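Local coordinates for protein phenol hydroxylase component phN (Pseudomonas stutzeri, PDB 3U52) that probably hydroxylates phenol and related aromatics at a carboxylate-bridged diiron centre, as the oxygenase subunit of a bacterial multicomponent monooxygenase, at residues W336-Q341 with P405-E410; K328-H333 with P366-K371; E356-M361 with Y372-Y377. All blocks are in the same frame, centred on the assembly; numbering follows the deposited sequence.

Interaction 1 (W336-Q341 with P405-E410); sequences WTTFYQ and PTIFTE
Beside a xenon site and the Cys4 zinc site, helix 331-342 packs against the loop that carries Pro405 and Ile407, and Thr338 is the residue that meets both. The xenon touches Phe339 and Pro405, so the two segments line one small apolar pocket, completed by Ile404. Thr338 points at the loop. Its methyl CG2 lies 4.3 Å from CG of Pro405, while its hydroxyl faces both branches of Ile407. The torsion of Thr338 (chi1 -63°) sets OG1 beside the backbone N, where it hydrogen-bonds to the carbonyl oxygen of Gln334 one turn earlier in the helix. The polar atom is thus satisfied within its own helix, and to the loop it offers only van der Waals contact. Thr406, the centre of an inverse gamma turn, comes between Pro405 and Ile407, whose side chains both reach the helix. Apolar side chains of another protein chain also pack on Thr338 and on Ile407, which places this small buried contact at a subunit boundary. On the loop side two carbons of Ile407 meet the hydroxyl from the same side: CG2 is 3.3 Å and CD1 3.5 Å from OG1 of Thr338.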
loop_
_atom_site.group_PDB
_atom_site.type_symbol
_atom_site.label_atom_id
_atom_site.label_comp_id
_atom_site.label_asym_id
_atom_site.label_seq_id
_atom_site.Cartn_x
_atom_site.Cartn_y
_atom_site.Cartn_z
ATOM N N TRP A 336 -23.082 12.935 -27.193
ATOM C CA TRP A 336 -21.928 12.263 -27.809
ATOM C C TRP A 336 -21.798 12.775 -29.214
ATOM O O TRP A 336 -20.718 13.093 -29.723
ATOM C CB TRP A 336 -22.092 10.749 -27.819
ATOM C CG TRP A 336 -20.924 9.989 -28.438
ATOM C CD1 TRP A 336 -20.929 9.272 -29.628
ATOM C CD2 TRP A 336 -19.594 9.893 -27.926
ATOM N NE1 TRP A 336 -19.690 8.699 -29.835
ATOM C CE2 TRP A 336 -18.866 9.039 -28.795
ATOM C CE3 TRP A 336 -18.955 10.397 -26.773
ATOM C CZ2 TRP A 336 -17.538 8.705 -28.566
ATOM C CZ3 TRP A 336 -17.634 10.064 -26.557
ATOM C CH2 TRP A 336 -16.942 9.225 -27.448
ATOM N N THR A 337 -22.934 12.835 -29.871
ATOM C CA THR A 337 -23.026 13.430 -31.226
ATOM C C THR A 337 -22.530 14.945 -31.340
ATOM O O THR A 337 -21.821 15.333 -32.313
ATOM C CB THR A 337 -24.445 12.970 -31.733
ATOM O OG1 THR A 337 -24.368 11.945 -32.733
ATOM C CG2 THR A 337 -25.428 13.949 -31.899
ATOM N N THR A 338 -22.791 15.748 -30.322
ATOM C CA THR A 338 -22.226 17.089 -30.181
ATOM C C THR A 338 -20.712 17.064 -30.074
ATOM O O THR A 338 -20.021 17.798 -30.798
ATOM C CB THR A 338 -22.819 17.759 -28.931
ATOM O OG1 THR A 338 -24.230 17.876 -29.170
ATOM C CG2 THR A 338 -22.205 19.136 -28.649
ATOM N N PHE A 339 -20.179 16.220 -29.184
ATOM C CA PHE A 339 -18.740 16.174 -28.976
ATOM C C PHE A 339 -18.044 15.572 -30.178
ATOM O O PHE A 339 -16.951 16.023 -30.559
ATOM C CB PHE A 339 -18.378 15.457 -27.677
ATOM C CG PHE A 339 -18.512 16.351 -26.445
ATOM C CD1 PHE A 339 -19.625 16.286 -25.633
ATOM C CD2 PHE A 339 -17.530 17.271 -26.146
ATOM C CE1 PHE A 339 -19.732 17.081 -24.490
ATOM C CE2 PHE A 339 -17.607 18.060 -24.999
ATOM C CZ PHE A 339 -18.730 17.985 -24.185
ATOM N N TYR A 340 -18.672 14.592 -30.805
ATOM C CA TYR A 340 -18.115 13.995 -32.050
ATOM C C TYR A 340 -17.780 15.084 -33.121
ATOM O O TYR A 340 -16.672 15.114 -33.663
ATOM C CB TYR A 340 -19.114 12.949 -32.606
ATOM C CG TYR A 340 -18.666 12.223 -33.831
ATOM C CD1 TYR A 340 -18.877 12.767 -35.101
ATOM C CD2 TYR A 340 -18.017 11.019 -33.731
ATOM C CE1 TYR A 340 -18.448 12.109 -36.258
ATOM C CE2 TYR A 340 -17.607 10.327 -34.895
ATOM C CZ TYR A 340 -17.809 10.895 -36.137
ATOM O OH TYR A 340 -17.382 10.207 -37.235
ATOM N N GLN A 341 -18.734 15.978 -33.417
ATOM C CA GLN A 341 -18.556 16.973 -34.496
ATOM C C GLN A 341 -17.685 18.136 -34.099
ATOM O O GLN A 341 -17.177 18.866 -34.950
ATOM C CB GLN A 341 -19.922 17.469 -34.980
ATOM C CG GLN A 341 -20.659 18.370 -33.985
ATOM C CD GLN A 341 -22.108 18.522 -34.346
ATOM O OE1 GLN A 341 -22.909 17.600 -34.170
ATOM N NE2 GLN A 341 -22.453 19.660 -34.903
ATOM N N PRO A 405 -23.880 24.086 -25.418
ATOM C CA PRO A 405 -24.552 24.427 -26.654
ATOM C C PRO A 405 -26.035 24.061 -26.557
ATOM O O PRO A 405 -26.401 23.130 -25.860
ATOM C CB PRO A 405 -23.906 23.516 -27.677
ATOM C CG PRO A 405 -22.611 23.207 -27.193
ATOM C CD PRO A 405 -22.663 23.301 -25.665
ATOM N N THR A 406 -26.881 24.756 -27.292
ATOM C CA THR A 406 -28.323 24.493 -27.213
ATOM C C THR A 406 -28.706 23.275 -28.072
ATOM O O THR A 406 -29.252 23.402 -29.150
ATOM C CB THR A 406 -29.126 25.775 -27.585
ATOM O OG1 THR A 406 -28.555 26.350 -28.757
ATOM C CG2 THR A 406 -28.912 26.782 -26.518
ATOM N N ILE A 407 -28.425 22.084 -27.564
ATOM C CA ILE A 407 -28.519 20.844 -28.363
ATOM C C ILE A 407 -29.717 19.976 -27.907
ATOM O O ILE A 407 -29.959 18.924 -28.484
ATOM C CB ILE A 407 -27.254 19.957 -28.139
ATOM C CG1 ILE A 407 -27.060 19.699 -26.639
ATOM C CG2 ILE A 407 -26.022 20.629 -28.628
ATOM C CD1 ILE A 407 -26.017 18.631 -26.302
ATOM N N PHE A 408 -30.404 20.392 -26.827
ATOM C CA PHE A 408 -31.412 19.574 -26.176
ATOM C C PHE A 408 -32.769 19.770 -26.820
ATOM O O PHE A 408 -33.059 20.837 -27.317
ATOM C CB PHE A 408 -31.490 19.954 -24.692
ATOM C CG PHE A 408 -30.199 19.783 -23.978
ATOM C CD1 PHE A 408 -29.463 20.867 -23.559
ATOM C CD2 PHE A 408 -29.706 18.510 -23.756
ATOM C CE1 PHE A 408 -28.204 20.690 -22.901
ATOM C CE2 PHE A 408 -28.480 18.313 -23.094
ATOM C CZ PHE A 408 -27.735 19.413 -22.682
ATOM N N THR A 409 -33.624 18.757 -26.739
ATOM C CA THR A 409 -34.941 18.773 -27.416
ATOM C C THR A 409 -36.167 18.778 -26.500
ATOM O O THR A 409 -36.092 18.471 -25.300
ATOM C CB THR A 409 -35.018 17.618 -28.422
ATOM O OG1 THR A 409 -34.726 16.370 -27.755
ATOM C CG2 THR A 409 -34.003 17.816 -29.530
ATOM N N GLU A 410 -37.311 19.156 -27.064
ATOM C CA GLU A 410 -38.539 19.308 -26.321
ATOM C C GLU A 410 -38.968 17.909 -25.840
ATOM O O GLU A 410 -38.751 16.896 -26.514
ATOM C CB GLU A 410 -39.649 19.922 -27.224
ATOM C CG GLU A 410 -39.360 21.292 -27.774
ATOM C CD GLU A 410 -39.642 22.389 -26.753
ATOM O OE1 GLU A 410 -39.969 22.064 -25.605
ATOM O OE2 GLU A 410 -39.582 23.589 -27.108
#

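Interaction 2 (K328-H333 with P366-K371); sequences KHHLSH and PDTFDK
Two turns that each lead into a helix meet at His329 and Thr368, whose CA atoms lie 6.5 Å apart, just before helices 331-342 and 369-385 begin. Thr368 OG1 donates to the carbonyl oxygen of His329 at 2.8 Å, approaching with a C=O...O angle of 143° and tilted modestly from the carbonyl plane. With chi1 at 58°, OG1 sits between the backbone N and the carbonyl carbon of Thr368, which leaves the methyl beside the backbone N and turned to the histidines. CG2 comes within 3.4 Å of CE1 of His330 and also rests on CB of His329. Next to Thr368, Phe369 presents its CD1 corner over one face of the imidazole of His333, one turn beyond His329, 3.7 Å from CE1, with the two ring planes inclined at 58°. The opposite face of that imidazole is covered by Ser332 OG. Both buried histidines have polar partners beyond the two segments: His330 ND1 bonds the hydroxyl of Tyr373, and His333 ND1 that of Tyr282. The chemistry is therefore divided: Thr368 joins the turns through one polar bond, while its methyl and the Phe369 ring give the histidines apolar cover and leave their ND1 atoms to tyrosine hydroxyls.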
loop_
_atom_site.group_PDB
_atom_site.type_symbol
_atom_site.label_atom_id
_atom_site.label_comp_id
_atom_site.label_asym_id
_atom_site.label_seq_id
_atom_site.Cartn_x
_atom_site.Cartn_y
_atom_site.Cartn_z
ATOM N N LYS A 328 -33.639 11.297 -19.916
ATOM C CA LYS A 328 -32.713 10.199 -19.680
ATOM C C LYS A 328 -32.634 9.262 -20.891
ATOM O O LYS A 328 -31.600 8.589 -21.091
ATOM C CB LYS A 328 -33.055 9.428 -18.371
ATOM C CG LYS A 328 -34.256 8.452 -18.498
ATOM C CD LYS A 328 -34.553 7.827 -17.156
ATOM C CE LYS A 328 -35.830 6.962 -17.215
ATOM N NZ LYS A 328 -36.995 7.731 -16.762
ATOM N N HIS A 329 -33.698 9.238 -21.717
ATOM C CA HIS A 329 -33.710 8.387 -22.921
ATOM C C HIS A 329 -32.900 8.989 -24.107
ATOM O O HIS A 329 -32.739 8.339 -25.140
ATOM C CB HIS A 329 -35.140 8.079 -23.357
ATOM C CG HIS A 329 -35.959 7.453 -22.277
ATOM N ND1 HIS A 329 -35.685 6.198 -21.772
ATOM C CD2 HIS A 329 -37.023 7.915 -21.582
ATOM C CE1 HIS A 329 -36.551 5.912 -20.810
ATOM N NE2 HIS A 329 -37.378 6.937 -20.682
ATOM N N HIS A 330 -32.432 10.233 -23.941
ATOM C CA HIS A 330 -31.899 11.042 -25.078
ATOM C C HIS A 330 -30.532 11.638 -24.793
ATOM O O HIS A 330 -29.681 11.742 -25.683
ATOM C CB HIS A 330 -32.869 12.195 -25.360
ATOM C CG HIS A 330 -34.169 11.751 -25.977
ATOM N ND1 HIS A 330 -34.265 11.324 -27.286
ATOM C CD2 HIS A 330 -35.413 11.652 -25.459
ATOM C CE1 HIS A 330 -35.517 10.995 -27.550
ATOM N NE2 HIS A 330 -36.234 11.193 -26.460
ATOM N N LEU A 331 -30.319 12.004 -23.528
ATOM C CA LEU A 331 -29.175 12.845 -23.093
ATOM C C LEU A 331 -27.788 12.408 -23.588
ATOM O O LEU A 331 -27.054 13.197 -24.221
ATOM C CB LEU A 331 -29.134 12.879 -21.587
ATOM C CG LEU A 331 -28.737 14.181 -20.968
ATOM C CD1 LEU A 331 -29.726 15.330 -21.411
ATOM C CD2 LEU A 331 -28.865 13.960 -19.457
ATOM N N SER A 332 -27.427 11.169 -23.317
ATOM C CA SER A 332 -26.073 10.707 -23.664
ATOM C C SER A 332 -25.825 10.700 -25.167
ATOM O O SER A 332 -24.736 11.029 -25.633
ATOM C CB SER A 332 -25.809 9.339 -23.036
ATOM O OG SER A 332 -26.529 8.324 -23.704
ATOM N N HIS A 333 -26.859 10.372 -25.934
ATOM C CA HIS A 333 -26.767 10.310 -27.396
ATOM C C HIS A 333 -26.661 11.728 -28.038
ATOM O O HIS A 333 -25.853 11.948 -28.939
ATOM C CB HIS A 333 -27.995 9.557 -27.935
ATOM C CG HIS A 333 -28.327 8.305 -27.153
ATOM N ND1 HIS A 333 -27.455 7.234 -27.062
ATOM C CD2 HIS A 333 -29.401 7.993 -26.385
ATOM C CE1 HIS A 333 -27.990 6.300 -26.291
ATOM N NE2 HIS A 333 -29.171 6.729 -25.875
ATOM N N PRO A 366 -34.784 1.224 -25.690
ATOM C CA PRO A 366 -35.652 0.585 -26.707
ATOM C C PRO A 366 -36.616 1.510 -27.485
ATOM O O PRO A 366 -36.997 1.204 -28.636
ATOM C CB PRO A 366 -36.443 -0.443 -25.872
ATOM C CG PRO A 366 -36.423 0.117 -24.445
ATOM C CD PRO A 366 -35.068 0.730 -24.323
ATOM N N ASP A 367 -36.967 2.636 -26.880
ATOM C CA ASP A 367 -37.926 3.582 -27.426
ATOM C C ASP A 367 -37.287 4.729 -28.237
ATOM O O ASP A 367 -38.031 5.498 -28.865
ATOM C CB ASP A 367 -38.726 4.237 -26.285
ATOM C CG ASP A 367 -39.401 3.224 -25.373
ATOM O OD1 ASP A 367 -40.311 2.522 -25.860
ATOM O OD2 ASP A 367 -39.035 3.132 -24.162
ATOM N N THR A 368 -35.947 4.894 -28.158
ATOM C CA THR A 368 -35.255 6.056 -28.780
ATOM C C THR A 368 -34.009 5.770 -29.643
ATOM O O THR A 368 -33.779 6.478 -30.627
ATOM C CB THR A 368 -34.816 7.077 -27.718
ATOM O OG1 THR A 368 -33.951 6.432 -26.761
ATOM C CG2 THR A 368 -36.045 7.668 -26.980
ATOM N N PHE A 369 -33.206 4.758 -29.304
ATOM C CA PHE A 369 -31.927 4.644 -29.966
ATOM C C PHE A 369 -32.045 4.312 -31.449
ATOM O O PHE A 369 -31.421 4.980 -32.282
ATOM C CB PHE A 369 -30.987 3.667 -29.287
ATOM C CG PHE A 369 -29.584 3.702 -29.867
ATOM C CD1 PHE A 369 -28.686 4.718 -29.518
ATOM C CD2 PHE A 369 -29.168 2.714 -30.767
ATOM C CE1 PHE A 369 -27.401 4.742 -30.075
ATOM C CE2 PHE A 369 -27.871 2.723 -31.321
ATOM C CZ PHE A 369 -26.993 3.749 -30.956
ATOM N N ASP A 370 -32.834 3.293 -31.786
ATOM C CA ASP A 370 -32.958 2.886 -33.188
ATOM C C ASP A 370 -33.666 3.916 -34.026
ATOM O O ASP A 370 -33.324 4.109 -35.194
ATOM C CB ASP A 370 -33.631 1.517 -33.307
ATOM C CG ASP A 370 -32.721 0.390 -32.834
ATOM O OD1 ASP A 370 -31.499 0.605 -32.708
ATOM O OD2 ASP A 370 -33.214 -0.725 -32.596
ATOM N N LYS A 371 -34.631 4.602 -33.414
ATOM C CA LYS A 371 -35.396 5.628 -34.119
ATOM C C LYS A 371 -34.574 6.889 -34.409
ATOM O O LYS A 371 -34.565 7.409 -35.541
ATOM C CB LYS A 371 -36.622 6.024 -33.298
ATOM C CG LYS A 371 -37.648 6.845 -34.097
ATOM C CD LYS A 371 -39.009 6.888 -33.401
ATOM C CE LYS A 371 -39.535 5.474 -33.012
ATOM N NZ LYS A 371 -40.903 5.515 -32.367
#

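Interaction 3 (E356-M361 with Y372-Y377); sequences EEMDWM and YYRPRY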
loop_
_atom_site.group_PDB
_atom_site.type_symbol
_atom_site.label_atom_id
_atom_site.label_comp_id
_atom_site.label_asym_id
_atom_site.label_seq_id
_atom_site.Cartn_x
_atom_site.Cartn_y
_atom_site.Cartn_z
ATOM N N GLU A 356 -21.345 -3.908 -31.444
ATOM C CA GLU A 356 -21.775 -4.492 -30.165
ATOM C C GLU A 356 -22.262 -3.454 -29.118
ATOM O O GLU A 356 -23.211 -3.700 -28.404
ATOM C CB GLU A 356 -20.670 -5.386 -29.586
ATOM C CG GLU A 356 -19.266 -4.754 -29.550
ATOM C CD GLU A 356 -18.353 -5.134 -30.761
ATOM O OE1 GLU A 356 -17.161 -5.467 -30.499
ATOM O OE2 GLU A 356 -18.802 -5.095 -31.945
ATOM N N GLU A 357 -21.604 -2.296 -29.049
ATOM C CA GLU A 357 -22.031 -1.201 -28.185
ATOM C C GLU A 357 -23.375 -0.675 -28.646
ATOM O O GLU A 357 -24.268 -0.427 -27.857
ATOM C CB GLU A 357 -20.986 -0.097 -28.206
ATOM C CG GLU A 357 -19.637 -0.511 -27.631
ATOM C CD GLU A 357 -18.631 0.656 -27.639
ATOM O OE1 GLU A 357 -17.936 0.878 -28.677
ATOM O OE2 GLU A 357 -18.549 1.362 -26.610
ATOM N N MET A 358 -23.544 -0.543 -29.947
ATOM C CA MET A 358 -24.821 -0.123 -30.473
ATOM C C MET A 358 -25.974 -1.070 -30.190
ATOM O O MET A 358 -27.095 -0.605 -29.903
ATOM C CB MET A 358 -24.696 0.181 -31.951
ATOM C CG MET A 358 -24.177 1.635 -32.178
ATOM S SD MET A 358 -23.874 2.117 -33.829
ATOM C CE MET A 358 -25.480 2.142 -34.617
ATOM N N ASP A 359 -25.737 -2.385 -30.277
ATOM C CA ASP A 359 -26.793 -3.339 -29.882
ATOM C C ASP A 359 -27.104 -3.249 -28.381
ATOM O O ASP A 359 -28.260 -3.372 -27.988
ATOM C CB ASP A 359 -26.448 -4.782 -30.294
ATOM C CG ASP A 359 -26.195 -4.926 -31.809
ATOM O OD1 ASP A 359 -26.571 -4.024 -32.600
ATOM O OD2 ASP A 359 -25.574 -5.945 -32.201
ATOM N N TRP A 360 -26.083 -3.018 -27.545
ATOM C CA TRP A 360 -26.310 -2.716 -26.095
ATOM C C TRP A 360 -27.162 -1.462 -25.949
ATOM O O TRP A 360 -28.117 -1.426 -25.195
ATOM C CB TRP A 360 -24.971 -2.544 -25.357
ATOM C CG TRP A 360 -25.060 -2.171 -23.849
ATOM C CD1 TRP A 360 -25.188 -3.027 -22.808
ATOM C CD2 TRP A 360 -24.978 -0.853 -23.275
ATOM N NE1 TRP A 360 -25.203 -2.332 -21.595
ATOM C CE2 TRP A 360 -25.073 -0.994 -21.866
ATOM C CE3 TRP A 360 -24.804 0.433 -23.812
ATOM C CZ2 TRP A 360 -25.027 0.099 -20.999
ATOM C CZ3 TRP A 360 -24.770 1.542 -22.928
ATOM C CH2 TRP A 360 -24.869 1.357 -21.550
ATOM N N MET A 361 -26.839 -0.420 -26.709
ATOM C CA MET A 361 -27.704 0.797 -26.719
ATOM C C MET A 361 -29.175 0.608 -27.117
ATOM O O MET A 361 -30.039 1.185 -26.471
ATOM C CB MET A 361 -27.096 1.904 -27.580
ATOM C CG MET A 361 -26.568 3.052 -26.772
ATOM S SD MET A 361 -24.815 3.279 -26.910
ATOM C CE MET A 361 -24.593 3.738 -28.603
ATOM N N TYR A 372 -33.897 7.409 -33.383
ATOM C CA TYR A 372 -33.270 8.738 -33.474
ATOM C C TYR A 372 -31.771 8.710 -33.573
ATOM O O TYR A 372 -31.207 9.639 -34.134
ATOM C CB TYR A 372 -33.667 9.648 -32.291
ATOM C CG TYR A 372 -35.144 9.862 -32.139
ATOM C CD1 TYR A 372 -35.850 9.278 -31.085
ATOM C CD2 TYR A 372 -35.838 10.614 -33.053
ATOM C CE1 TYR A 372 -37.228 9.475 -30.935
ATOM C CE2 TYR A 372 -37.205 10.813 -32.941
ATOM C CZ TYR A 372 -37.899 10.232 -31.883
ATOM O OH TYR A 372 -39.262 10.465 -31.816
ATOM N N TYR A 373 -31.102 7.685 -33.032
ATOM C CA TYR A 373 -29.642 7.765 -32.905
ATOM C C TYR A 373 -28.816 6.832 -33.771
ATOM O O TYR A 373 -27.832 7.264 -34.375
ATOM C CB TYR A 373 -29.210 7.830 -31.405
ATOM C CG TYR A 373 -29.960 8.946 -30.679
ATOM C CD1 TYR A 373 -30.933 8.675 -29.728
ATOM C CD2 TYR A 373 -29.713 10.295 -30.998
ATOM C CE1 TYR A 373 -31.666 9.699 -29.118
ATOM C CE2 TYR A 373 -30.423 11.325 -30.372
ATOM C CZ TYR A 373 -31.392 11.031 -29.444
ATOM O OH TYR A 373 -32.062 12.102 -28.873
ATOM N N ARG A 374 -29.219 5.570 -33.870
ATOM C CA ARG A 374 -28.563 4.597 -34.749
ATOM C C ARG A 374 -28.347 5.135 -36.194
ATOM O O ARG A 374 -27.259 5.006 -36.716
ATOM C CB ARG A 374 -29.334 3.261 -34.734
ATOM C CG ARG A 374 -28.663 2.108 -35.525
ATOM C CD ARG A 374 -29.507 0.846 -35.404
ATOM N NE ARG A 374 -29.261 0.135 -34.156
ATOM C CZ ARG A 374 -28.211 -0.668 -33.957
ATOM N NH1 ARG A 374 -27.311 -0.826 -34.914
ATOM N NH2 ARG A 374 -28.051 -1.314 -32.792
ATOM N N PRO A 375 -29.375 5.761 -36.819
ATOM C CA PRO A 375 -29.182 6.291 -38.179
ATOM C C PRO A 375 -28.073 7.364 -38.278
ATOM O O PRO A 375 -27.439 7.481 -39.301
ATOM C CB PRO A 375 -30.526 6.920 -38.532
ATOM C CG PRO A 375 -31.470 6.611 -37.411
ATOM C CD PRO A 375 -30.761 5.923 -36.323
ATOM N N ARG A 376 -27.831 8.110 -37.192
ATOM C CA ARG A 376 -26.752 9.090 -37.171
ATOM C C ARG A 376 -25.435 8.383 -37.347
ATOM O O ARG A 376 -24.618 8.835 -38.144
ATOM C CB ARG A 376 -26.691 9.830 -35.845
ATOM C CG ARG A 376 -27.960 10.546 -35.496
ATOM C CD ARG A 376 -27.765 11.377 -34.172
ATOM N NE ARG A 376 -28.993 12.159 -33.991
ATOM C CZ ARG A 376 -29.108 13.218 -33.207
ATOM N NH1 ARG A 376 -28.053 13.642 -32.475
ATOM N NH2 ARG A 376 -30.287 13.835 -33.148
ATOM N N TYR A 377 -25.208 7.321 -36.566
ATOM C CA TYR A 377 -23.935 6.571 -36.636
ATOM C C TYR A 377 -23.799 5.839 -37.994
ATOM O O TYR A 377 -22.712 5.765 -38.550
ATOM C CB TYR A 377 -23.784 5.630 -35.427
ATOM C CG TYR A 377 -23.875 6.395 -34.080
ATOM C CD1 TYR A 377 -22.973 7.425 -33.775
ATOM C CD2 TYR A 377 -24.871 6.098 -33.140
ATOM C CE1 TYR A 377 -23.084 8.162 -32.553
ATOM C CE2 TYR A 377 -24.989 6.814 -31.933
ATOM C CZ TYR A 377 -24.099 7.841 -31.661
ATOM O OH TYR A 377 -24.213 8.531 -30.483
HETATM O O HOH W 1 -25.036 -2.659 -34.315
#
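Arg374 reaches from helix 369-385 to helix 355-364, and Met358 and Asp359 receive it from different directions in this antiparallel helix pair, whose local axes run at 166° and come within 11.1 Å. The methionine methyl lies over one face of the guanidinium, with CE 3.5 Å from NH1, and also against the arginine's aliphatic CG. Asp359 instead meets the guanidinium at its edge, the carboxylate turned 30° from it; OD1 uses its anti lone pair to accept from NH2 at 3.1 Å, a salt bridge with a bent N-H...O angle of 145°. Arg374 leaves the helix with CG anti to the backbone N, then bends at chi3 to bring the guanidinium to Asp359. Its NE is engaged by Asp370 and NH2 also bonds Ser362 OG, so its charge is probably shared between two carboxylates. A leucine here would probably leave Asp359 without its counter-charge and the Met358 methyl without the flat surface it covers. One atom back from the methyl, SD of Met358 makes an oblique Met-aromatic contact with Tyr377, 3.9 Å from its CB. A water closes the polar edge, donating to Asp359 OD1 at 2.7 Å and accepting from Arg374 NH1 at 3.0 Å.

In the fold
Three consecutive helices, 331-342, 355-364 and 369-385, tie these contacts together on one side of the chain's centre. Interactions 2 and 3 are neighbours, their centres 9 Å apart, and share helix 369-385; interactions 1 and 2 share helix 331-342 at 13 Å, while 1 and 3 lie 16 Å apart. Along the chain, interaction 3 is nested within the loop closed by interaction 1, whereas the segments of 2 alternate with those of each of the others. Direct links include Phe408 on Leu331 and Trp336 on Tyr377. The three helices thus pack against one another, and interaction 1 joins the first of them to the loop beside the zinc site.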